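Local coordinates for protein glycoside Hydrolase Family 43_12 (Metagenome, PDB 7JVH) that probably cleaves glycosidic bonds of arabinose- or xylose-containing plant polysaccharides, as a family 43 glycoside hydrolase from a capybara gut metagenome, at residues Ala81-Phe89 against Gln99-Leu110; Tyr131-Thr139 against Met150-Trp161. One frame throughout, in Å; residues are numbered along the deposited sequence.

Contact 1: residues Ala81-Phe89 against Gln99-Leu110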
loop_
_atom_site.group_PDB
_atom_site.type_symbol
_atom_site.label_atom_id
_atom_site.label_comp_id
_atom_site.label_asym_id
_atom_site.label_seq_id
_atom_site.Cartn_x
_atom_site.Cartn_y
_atom_site.Cartn_z
ATOM N N ALA A 81 -3.593 -2.329 -7.944
ATOM C CA ALA A 81 -4.939 -2.361 -8.548
ATOM C C ALA A 81 -6.097 -1.825 -7.704
ATOM O O ALA A 81 -7.260 -1.912 -8.101
ATOM C CB ALA A 81 -5.255 -3.772 -9.036
HETATM N N MSE A 82 -5.787 -1.281 -6.526
HETATM C CA MSE A 82 -6.813 -0.781 -5.621
HETATM C C MSE A 82 -7.276 0.583 -6.122
HETATM O O MSE A 82 -6.500 1.309 -6.746
HETATM C CB MSE A 82 -6.271 -0.696 -4.189
HETATM C CG MSE A 82 -5.812 -2.029 -3.609
HETATM SE SE MSE A 82 -5.015 -1.748 -1.816
HETATM C CE MSE A 82 -4.221 -3.396 -1.093
ATOM N N PHE A 83 -8.549 0.909 -5.877
ATOM C CA PHE A 83 -9.098 2.204 -6.250
ATOM C C PHE A 83 -9.951 2.774 -5.120
ATOM O O PHE A 83 -10.796 2.070 -4.568
ATOM C CB PHE A 83 -9.929 2.122 -7.525
ATOM C CG PHE A 83 -10.341 3.463 -8.047
ATOM C CD1 PHE A 83 -9.498 4.178 -8.897
ATOM C CD2 PHE A 83 -11.533 4.039 -7.654
ATOM C CE1 PHE A 83 -9.881 5.428 -9.363
ATOM C CE2 PHE A 83 -11.908 5.287 -8.109
ATOM C CZ PHE A 83 -11.093 5.978 -8.971
ATOM N N PRO A 84 -9.773 4.060 -4.724
ATOM C CA PRO A 84 -8.779 4.953 -5.325
ATOM C C PRO A 84 -7.360 4.540 -4.995
ATOM O O PRO A 84 -7.156 3.744 -4.084
ATOM C CB PRO A 84 -9.110 6.289 -4.683
ATOM C CG PRO A 84 -9.713 5.918 -3.368
ATOM C CD PRO A 84 -10.529 4.716 -3.643
ATOM N N GLY A 85 -6.395 5.083 -5.747
ATOM C CA GLY A 85 -4.992 4.728 -5.618
ATOM C C GLY A 85 -4.182 5.848 -5.008
ATOM O O GLY A 85 -4.612 6.994 -5.011
ATOM N N VAL A 86 -3.006 5.487 -4.485
ATOM C CA VAL A 86 -2.041 6.406 -3.867
ATOM C C VAL A 86 -2.673 7.187 -2.719
ATOM O O VAL A 86 -3.079 8.337 -2.893
ATOM C CB VAL A 86 -1.406 7.363 -4.911
ATOM C CG1 VAL A 86 -0.288 8.207 -4.288
ATOM C CG2 VAL A 86 -0.906 6.567 -6.101
ATOM N N PRO A 87 -2.756 6.600 -1.502
ATOM C CA PRO A 87 -3.319 7.319 -0.360
ATOM C C PRO A 87 -2.333 8.396 0.046
ATOM O O PRO A 87 -1.126 8.175 -0.096
ATOM C CB PRO A 87 -3.439 6.237 0.708
ATOM C CG PRO A 87 -2.407 5.225 0.337
ATOM C CD PRO A 87 -2.277 5.251 -1.161
ATOM N N ILE A 88 -2.843 9.546 0.498
ATOM C CA ILE A 88 -2.000 10.670 0.880
ATOM C C ILE A 88 -2.297 11.118 2.321
ATOM O O ILE A 88 -3.450 11.395 2.683
ATOM C CB ILE A 88 -2.099 11.820 -0.146
ATOM C CG1 ILE A 88 -1.249 13.018 0.299
ATOM C CG2 ILE A 88 -3.552 12.213 -0.405
ATOM C CD1 ILE A 88 -0.924 13.982 -0.824
ATOM N N PHE A 89 -1.240 11.149 3.144
ATOM C CA PHE A 89 -1.324 11.491 4.562
ATOM C C PHE A 89 -0.669 12.838 4.822
ATOM O O PHE A 89 0.340 13.163 4.208
ATOM C CB PHE A 89 -0.666 10.398 5.400
ATOM C CG PHE A 89 -1.277 9.034 5.207
ATOM C CD1 PHE A 89 -0.791 8.185 4.224
ATOM C CD2 PHE A 89 -2.346 8.603 5.993
ATOM C CE1 PHE A 89 -1.342 6.919 4.033
ATOM C CE2 PHE A 89 -2.913 7.353 5.800
ATOM C CZ PHE A 89 -2.408 6.510 4.815
ATOM N N GLN A 99 -5.118 10.975 6.997
ATOM C CA GLN A 99 -5.329 10.697 5.576
ATOM C C GLN A 99 -6.264 11.773 5.033
ATOM O O GLN A 99 -7.410 11.884 5.481
ATOM C CB GLN A 99 -5.908 9.300 5.324
ATOM C CG GLN A 99 -6.086 8.993 3.839
ATOM C CD GLN A 99 -6.182 7.509 3.486
ATOM O OE1 GLN A 99 -6.345 6.665 4.344
ATOM N NE2 GLN A 99 -6.085 7.201 2.189
ATOM N N ILE A 100 -5.754 12.578 4.088
ATOM C CA ILE A 100 -6.511 13.673 3.477
ATOM C C ILE A 100 -7.194 13.256 2.175
ATOM O O ILE A 100 -7.987 14.011 1.613
ATOM C CB ILE A 100 -5.639 14.929 3.244
ATOM C CG1 ILE A 100 -4.529 14.664 2.224
ATOM C CG2 ILE A 100 -5.049 15.396 4.570
ATOM C CD1 ILE A 100 -3.693 15.887 1.908
ATOM N N GLY A 101 -6.878 12.045 1.705
ATOM C CA GLY A 101 -7.545 11.445 0.571
ATOM C C GLY A 101 -6.665 10.434 -0.136
ATOM O O GLY A 101 -5.801 9.794 0.475
ATOM N N ASN A 102 -6.909 10.282 -1.441
ATOM C CA ASN A 102 -6.119 9.440 -2.314
ATOM C C ASN A 102 -5.880 10.256 -3.585
ATOM O O ASN A 102 -6.832 10.781 -4.161
ATOM C CB ASN A 102 -6.863 8.133 -2.615
ATOM C CG ASN A 102 -7.121 7.296 -1.366
ATOM O OD1 ASN A 102 -6.369 6.368 -1.070
ATOM N ND2 ASN A 102 -8.182 7.625 -0.617
ATOM N N VAL A 103 -4.614 10.380 -4.003
ATOM C CA VAL A 103 -4.230 11.312 -5.070
ATOM C C VAL A 103 -4.899 10.971 -6.399
ATOM O O VAL A 103 -5.380 11.868 -7.100
ATOM C CB VAL A 103 -2.688 11.435 -5.231
ATOM C CG1 VAL A 103 -2.323 12.303 -6.425
ATOM C CG2 VAL A 103 -2.067 11.984 -3.956
ATOM N N LEU A 104 -4.941 9.678 -6.734
ATOM C CA LEU A 104 -5.601 9.200 -7.947
ATOM C C LEU A 104 -6.973 8.648 -7.575
ATOM O O LEU A 104 -7.118 7.452 -7.300
ATOM C CB LEU A 104 -4.742 8.138 -8.658
ATOM C CG LEU A 104 -3.276 8.516 -8.940
ATOM C CD1 LEU A 104 -2.564 7.414 -9.694
ATOM C CD2 LEU A 104 -3.152 9.811 -9.720
ATOM N N ASP A 105 -7.975 9.538 -7.566
ATOM C CA ASP A 105 -9.338 9.207 -7.154
ATOM C C ASP A 105 -10.429 9.400 -8.220
ATOM O O ASP A 105 -11.611 9.186 -7.946
ATOM C CB ASP A 105 -9.701 9.981 -5.875
ATOM C CG ASP A 105 -9.612 11.494 -6.038
ATOM O OD1 ASP A 105 -9.207 11.973 -7.113
ATOM O OD2 ASP A 105 -9.966 12.207 -5.081
ATOM N N ARG A 106 -10.035 9.806 -9.430
ATOM C CA ARG A 106 -10.942 9.862 -10.569
ATOM C C ARG A 106 -10.543 8.785 -11.570
ATOM O O ARG A 106 -9.366 8.421 -11.675
ATOM C CB ARG A 106 -10.904 11.236 -11.233
ATOM C CG ARG A 106 -11.392 12.367 -10.349
ATOM C CD ARG A 106 -11.560 13.656 -11.132
ATOM N NE ARG A 106 -10.315 14.074 -11.784
ATOM C CZ ARG A 106 -9.289 14.667 -11.172
ATOM N NH1 ARG A 106 -9.335 14.937 -9.876
ATOM N NH2 ARG A 106 -8.209 14.996 -11.866
ATOM N N THR A 107 -11.546 8.262 -12.292
ATOM C CA THR A 107 -11.340 7.268 -13.341
ATOM C C THR A 107 -10.491 7.808 -14.483
ATOM O O THR A 107 -9.800 7.051 -15.143
ATOM C CB THR A 107 -12.692 6.720 -13.832
ATOM O OG1 THR A 107 -13.306 6.017 -12.740
ATOM C CG2 THR A 107 -12.525 5.745 -14.994
ATOM N N SER A 108 -10.527 9.128 -14.691
ATOM C CA SER A 108 -9.672 9.809 -15.679
ATOM C C SER A 108 -8.181 9.805 -15.325
ATOM O O SER A 108 -7.341 10.072 -16.170
ATOM C CB SER A 108 -10.140 11.246 -15.889
ATOM O OG SER A 108 -10.076 11.965 -14.673
ATOM N N GLN A 109 -7.865 9.528 -14.057
ATOM C CA GLN A 109 -6.486 9.406 -13.586
ATOM C C GLN A 109 -6.038 7.950 -13.528
ATOM O O GLN A 109 -4.852 7.651 -13.679
ATOM C CB GLN A 109 -6.351 10.016 -12.187
ATOM C CG GLN A 109 -6.604 11.518 -12.109
ATOM C CD GLN A 109 -6.805 12.002 -10.669
ATOM O OE1 GLN A 109 -7.576 11.406 -9.903
ATOM N NE2 GLN A 109 -6.128 13.094 -10.310
ATOM N N LEU A 110 -7.000 7.048 -13.297
ATOM C CA LEU A 110 -6.739 5.636 -13.013
ATOM C C LEU A 110 -8.008 4.821 -13.215
ATOM O O LEU A 110 -9.026 5.066 -12.560
ATOM C CB LEU A 110 -6.236 5.484 -11.573
ATOM C CG LEU A 110 -6.093 4.103 -10.930
ATOM C CD1 LEU A 110 -5.058 3.235 -11.629
ATOM C CD2 LEU A 110 -5.727 4.264 -9.467
#

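Contact 2: residues Tyr131-Thr139 against Met150-Trp161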
loop_
_atom_site.group_PDB
_atom_site.type_symbol
_atom_site.label_atom_id
_atom_site.label_comp_id
_atom_site.label_asym_id
_atom_site.label_seq_id
_atom_site.Cartn_x
_atom_site.Cartn_y
_atom_site.Cartn_z
ATOM N N TYR A 131 9.789 26.884 -6.106
ATOM C CA TYR A 131 10.048 27.909 -7.122
ATOM C C TYR A 131 8.793 28.294 -7.906
ATOM O O TYR A 131 8.668 29.438 -8.330
ATOM C CB TYR A 131 11.178 27.479 -8.063
ATOM C CG TYR A 131 12.457 27.127 -7.334
ATOM C CD1 TYR A 131 13.269 28.123 -6.773
ATOM C CD2 TYR A 131 12.834 25.802 -7.165
ATOM C CE1 TYR A 131 14.421 27.797 -6.083
ATOM C CE2 TYR A 131 13.997 25.473 -6.496
ATOM C CZ TYR A 131 14.787 26.474 -5.959
ATOM O OH TYR A 131 15.942 26.146 -5.291
ATOM N N ASN A 132 7.877 27.336 -8.090
ATOM C CA ASN A 132 6.562 27.594 -8.694
ATOM C C ASN A 132 5.386 27.192 -7.784
ATOM O O ASN A 132 4.276 27.020 -8.251
ATOM C CB ASN A 132 6.449 26.917 -10.070
ATOM C CG ASN A 132 6.308 25.409 -9.979
ATOM O OD1 ASN A 132 6.323 24.835 -8.894
ATOM N ND2 ASN A 132 6.170 24.756 -11.127
ATOM N N ASP A 133 5.662 27.046 -6.484
ATOM C CA ASP A 133 4.662 26.774 -5.457
ATOM C C ASP A 133 3.641 25.714 -5.912
ATOM O O ASP A 133 2.425 25.908 -5.802
ATOM C CB ASP A 133 3.977 28.091 -5.026
ATOM C CG ASP A 133 3.079 27.942 -3.810
ATOM O OD1 ASP A 133 3.241 26.986 -3.024
ATOM O OD2 ASP A 133 2.202 28.811 -3.633
ATOM N N THR A 134 4.155 24.583 -6.416
ATOM C CA THR A 134 3.346 23.546 -7.045
ATOM C C THR A 134 3.755 22.177 -6.562
ATOM O O THR A 134 4.945 21.904 -6.413
ATOM C CB THR A 134 3.470 23.557 -8.589
ATOM O OG1 THR A 134 3.263 24.889 -9.088
ATOM C CG2 THR A 134 2.428 22.620 -9.218
ATOM N N PHE A 135 2.752 21.325 -6.333
ATOM C CA PHE A 135 2.950 19.925 -5.951
ATOM C C PHE A 135 2.940 19.016 -7.193
ATOM O O PHE A 135 2.319 19.326 -8.207
ATOM C CB PHE A 135 1.883 19.483 -4.948
ATOM C CG PHE A 135 2.013 20.123 -3.587
ATOM C CD1 PHE A 135 1.465 21.386 -3.329
ATOM C CD2 PHE A 135 2.670 19.464 -2.557
ATOM C CE1 PHE A 135 1.583 21.968 -2.082
ATOM C CE2 PHE A 135 2.791 20.042 -1.306
ATOM C CZ PHE A 135 2.248 21.296 -1.066
ATOM N N TYR A 136 3.632 17.879 -7.074
ATOM C CA TYR A 136 3.831 16.895 -8.137
ATOM C C TYR A 136 3.730 15.493 -7.536
ATOM O O TYR A 136 4.406 15.183 -6.557
ATOM C CB TYR A 136 5.221 17.070 -8.751
ATOM C CG TYR A 136 5.394 18.319 -9.582
ATOM C CD1 TYR A 136 5.815 19.521 -9.008
ATOM C CD2 TYR A 136 5.161 18.291 -10.950
ATOM C CE1 TYR A 136 5.972 20.659 -9.774
ATOM C CE2 TYR A 136 5.328 19.427 -11.737
ATOM C CZ TYR A 136 5.732 20.612 -11.143
ATOM O OH TYR A 136 5.905 21.745 -11.895
HETATM N N MSE A 137 2.868 14.657 -8.116
HETATM C CA MSE A 137 2.849 13.235 -7.811
HETATM C C MSE A 137 3.196 12.476 -9.090
HETATM O O MSE A 137 2.409 12.461 -10.036
HETATM C CB MSE A 137 1.473 12.829 -7.268
HETATM C CG MSE A 137 1.479 11.545 -6.467
HETATM SE SE MSE A 137 1.787 9.978 -7.587
HETATM C CE MSE A 137 3.557 9.507 -7.057
ATOM N N ILE A 138 4.385 11.865 -9.112
ATOM C CA ILE A 138 4.880 11.170 -10.290
ATOM C C ILE A 138 5.079 9.667 -10.015
ATOM O O ILE A 138 5.679 9.278 -9.022
ATOM C CB ILE A 138 6.189 11.821 -10.808
ATOM C CG1 ILE A 138 6.564 11.271 -12.180
ATOM C CG2 ILE A 138 7.337 11.616 -9.836
ATOM C CD1 ILE A 138 7.761 11.976 -12.803
ATOM N N THR A 139 4.600 8.834 -10.946
ATOM C CA THR A 139 4.602 7.381 -10.797
ATOM C C THR A 139 4.531 6.648 -12.145
ATOM O O THR A 139 4.456 7.278 -13.200
ATOM C CB THR A 139 3.414 6.959 -9.909
ATOM O OG1 THR A 139 3.511 5.567 -9.602
ATOM C CG2 THR A 139 2.098 7.243 -10.587
HETATM N N MSE A 150 3.974 8.706 -15.604
HETATM C CA MSE A 150 3.027 9.807 -15.650
HETATM C C MSE A 150 3.152 10.651 -14.390
HETATM O O MSE A 150 3.592 10.158 -13.355
HETATM C CB MSE A 150 1.595 9.273 -15.786
HETATM C CG MSE A 150 1.113 8.458 -14.603
HETATM SE SE MSE A 150 0.238 9.610 -13.274
HETATM C CE MSE A 150 -1.535 8.826 -12.930
ATOM N N VAL A 151 2.725 11.915 -14.489
ATOM C CA VAL A 151 2.745 12.838 -13.369
ATOM C C VAL A 151 1.416 13.598 -13.269
ATOM O O VAL A 151 0.800 13.916 -14.287
ATOM C CB VAL A 151 3.951 13.816 -13.463
ATOM C CG1 VAL A 151 3.864 14.706 -14.683
ATOM C CG2 VAL A 151 4.069 14.663 -12.201
ATOM N N VAL A 152 0.976 13.856 -12.033
ATOM C CA VAL A 152 -0.176 14.715 -11.745
ATOM C C VAL A 152 0.250 15.864 -10.820
ATOM O O VAL A 152 1.213 15.737 -10.060
ATOM C CB VAL A 152 -1.350 13.931 -11.118
ATOM C CG1 VAL A 152 -1.811 12.801 -12.028
ATOM C CG2 VAL A 152 -0.973 13.368 -9.774
ATOM N N LYS A 153 -0.480 16.980 -10.900
ATOM C CA LYS A 153 -0.112 18.229 -10.239
ATOM C C LYS A 153 -1.264 18.852 -9.472
ATOM O O LYS A 153 -2.419 18.590 -9.759
ATOM C CB LYS A 153 0.388 19.244 -11.270
ATOM C CG LYS A 153 1.570 18.760 -12.078
ATOM C CD LYS A 153 2.327 19.891 -12.746
ATOM C CE LYS A 153 1.533 20.649 -13.768
ATOM N NZ LYS A 153 2.373 21.746 -14.305
ATOM N N THR A 154 -0.916 19.711 -8.510
ATOM C CA THR A 154 -1.882 20.487 -7.735
ATOM C C THR A 154 -1.213 21.646 -7.007
ATOM O O THR A 154 -0.027 21.588 -6.694
ATOM C CB THR A 154 -2.626 19.616 -6.702
ATOM O OG1 THR A 154 -3.649 20.397 -6.083
ATOM C CG2 THR A 154 -1.691 19.098 -5.630
ATOM N N LYS A 155 -1.993 22.702 -6.747
ATOM C CA LYS A 155 -1.585 23.791 -5.862
ATOM C C LYS A 155 -1.871 23.520 -4.373
ATOM O O LYS A 155 -1.292 24.178 -3.512
ATOM C CB LYS A 155 -2.256 25.105 -6.285
ATOM C CG LYS A 155 -1.862 25.603 -7.669
ATOM C CD LYS A 155 -0.394 26.046 -7.746
ATOM C CE LYS A 155 -0.218 27.556 -7.830
ATOM N NZ LYS A 155 1.077 27.899 -8.485
ATOM N N ASP A 156 -2.746 22.543 -4.101
ATOM C CA ASP A 156 -3.294 22.276 -2.779
ATOM C C ASP A 156 -3.895 20.868 -2.764
ATOM O O ASP A 156 -4.983 20.645 -3.290
ATOM C CB ASP A 156 -4.340 23.342 -2.438
ATOM C CG ASP A 156 -5.036 23.094 -1.090
ATOM O OD1 ASP A 156 -4.578 22.235 -0.294
ATOM O OD2 ASP A 156 -6.055 23.776 -0.826
ATOM N N PRO A 157 -3.204 19.875 -2.158
ATOM C CA PRO A 157 -3.710 18.503 -2.087
ATOM C C PRO A 157 -5.157 18.328 -1.599
ATOM O O PRO A 157 -5.811 17.360 -1.987
ATOM C CB PRO A 157 -2.737 17.833 -1.110
ATOM C CG PRO A 157 -1.460 18.604 -1.280
ATOM C CD PRO A 157 -1.873 20.021 -1.547
ATOM N N ARG A 158 -5.644 19.250 -0.761
ATOM C CA ARG A 158 -7.022 19.193 -0.276
ATOM C C ARG A 158 -8.080 19.401 -1.375
ATOM O O ARG A 158 -9.226 19.031 -1.184
ATOM C CB ARG A 158 -7.238 20.207 0.862
ATOM C CG ARG A 158 -6.741 19.741 2.229
ATOM C CD ARG A 158 -7.821 18.895 2.922
ATOM N NE ARG A 158 -8.992 19.668 3.383
ATOM C CZ ARG A 158 -10.277 19.388 3.111
ATOM N NH1 ARG A 158 -10.612 18.347 2.351
ATOM N NH2 ARG A 158 -11.238 20.164 3.596
ATOM N N GLN A 159 -7.679 20.013 -2.494
ATOM C CA GLN A 159 -8.569 20.243 -3.640
ATOM C C GLN A 159 -8.496 19.147 -4.719
ATOM O O GLN A 159 -9.237 19.200 -5.695
ATOM C CB GLN A 159 -8.273 21.597 -4.296
ATOM C CG GLN A 159 -8.211 22.788 -3.354
ATOM C CD GLN A 159 -9.501 23.006 -2.568
ATOM O OE1 GLN A 159 -10.600 22.646 -3.016
ATOM N NE2 GLN A 159 -9.370 23.608 -1.387
ATOM N N GLY A 160 -7.598 18.169 -4.532
ATOM C CA GLY A 160 -7.358 17.117 -5.502
ATOM C C GLY A 160 -6.291 17.479 -6.521
ATOM O O GLY A 160 -5.707 18.555 -6.462
ATOM N N TRP A 161 -6.048 16.573 -7.471
ATOM C CA TRP A 161 -4.961 16.685 -8.440
ATOM C C TRP A 161 -5.459 16.656 -9.883
ATOM O O TRP A 161 -6.566 16.199 -10.165
ATOM C CB TRP A 161 -3.961 15.552 -8.224
ATOM C CG TRP A 161 -3.349 15.493 -6.849
ATOM C CD1 TRP A 161 -3.967 15.107 -5.684
ATOM C CD2 TRP A 161 -1.981 15.743 -6.505
ATOM N NE1 TRP A 161 -3.086 15.146 -4.643
ATOM C CE2 TRP A 161 -1.856 15.522 -5.115
ATOM C CE3 TRP A 161 -0.857 16.156 -7.226
ATOM C CZ2 TRP A 161 -0.644 15.704 -4.431
ATOM C CZ3 TRP A 161 0.348 16.332 -6.545
ATOM C CH2 TRP A 161 0.443 16.108 -5.165
#

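Contact 1: residues Ala81-Phe89 against Gln99-Leu110
The rim of the Phe83 ring is turned into the carbonyl-rich bend of 104-110: Arg106 O and Leu110 CG lie at its edge, near the ring plane, while Asp105 O stands obliquely 3.4 Å from Phe83 CZ. The ring slides past Leu110, whose CD2 sits 3.8 Å from Phe83 CD1. Across Phe89 the Gln99 chain passes obliquely, Gln99 CB 3.6 Å from Phe89 CE2, with ring and amide planes 43° apart. The Arg106 guanidinium carries Gln109 CD over one face and reaches onward to Trp161 and Asp163. Pro84, behind a cis peptide bond, rests its CG against the amide of Asn102, 3.6 Å from Asn102 CG.

The extended Gln99 side chain (CG anti to the backbone N, chi1 -178°) runs forward along its own strand, and Gln99 NE2 gives a bond of 3.1 Å to Gly101 O. That oxygen lies in the plane of the Gln99 amide, though NE2 comes from above the carbonyl plane of Gly101. Ile88 N binds it from the opposite face at 3.0 Å. With an alanine at position 99 Gly101 O is likely to lose one of these two donors, and Pro87 CB and part of the Phe89 ring their cover, only the beta carbon staying against Phe89. On the face of Ile88 and Leu104, Ile88 packs on Ile100 and Val103; at the corners of the two strands Val86 meets Val103 and Leu104. Gly85 N and Leu104 O pair at 2.9 Å, with Leu110 CD2 pressed so near that a side chain on Gly85 would clash. Ile100 is the extra residue of a beta bulge. The whole is a bulged antiparallel hairpin, forming the third and fourth strands of a four-stranded blade in the five-bladed beta-propeller of family 43.

Contact 2: residues Tyr131-Thr139 against Met150-Trp161
Met137 and Phe135 meet the Trp161 indole, and here the contact is tightest. Thr154 CG2, from the same segment as the indole, stands 3.3 Å above the indole plane, over its centre, and Met137 CB covers the opposite face nearer the rim, 4.1 Å from the centroid of the six-membered ring as a CH-pi contact. Phe135 CB adds an oblique touch 3.7 Å from Trp161 CH2, so the indole is clamped between side chains of both strands. Thr154 has OG1 anti to the backbone N (chi1 -174°), which leaves CG2 for the indole and lets the hydroxyl give a hydrogen bond to Gly160 O while accepting one from Asp156 N in an ST turn. Pro157 CD sits over one face of the Phe135 ring, 17° off its normal, and Thr154 O lies at the edge of that ring. Straight backbone bonds, such as Met137 N to Val152 O at 2.8 Å, keep the selenomethionine Met137 level with Val152, whose CG2 is 3.5 Å from Met137 CB. On the face with Ile138 and Val151, the aliphatic part of Lys153 runs alongside the buried Tyr136 in the same direction, and its amine forms a salt bridge with Asp214.

Toward solvent the fit is looser. The exposed Lys155 bends back across Thr134, and its NZ makes a weak hydrogen bond of 3.3 Å to Asn132 O; Asp133 OD2 stays 5.1 Å from Lys155 NZ, and the polar end of Asp133 is engaged by Tyr128. The two strands are the middle pair of their four-stranded antiparallel sheet: strand 120-129 flanks 134-142 and strand 165-166 flanks 148-154, while Tyr136 and Ile138 pack on strand 175-178 of the next sheet.

How the contacts relate
Contact 1 closes before contact 2 opens along the chain, and their centres lie about 13 Å apart. Each is a hairpin of its own four-stranded antiparallel sheet, 65-102 and 120-166, successive blades of the propeller; contact 1 takes strands three and four, contact 2 strands two and three. The segment following strand 98-102 joins the blades: Arg106 NH2 probably hydrogen-bonds Trp161 O at 2.7 Å, Val103 CG1 packs 3.3 Å from Trp161 CD1, and Gln109 O lies 3.6 Å from Met150 CE in strand 148-154. Contact 1 is nearer the centre of the chain, and separately its strand 82-83 pairs with strand 399-400.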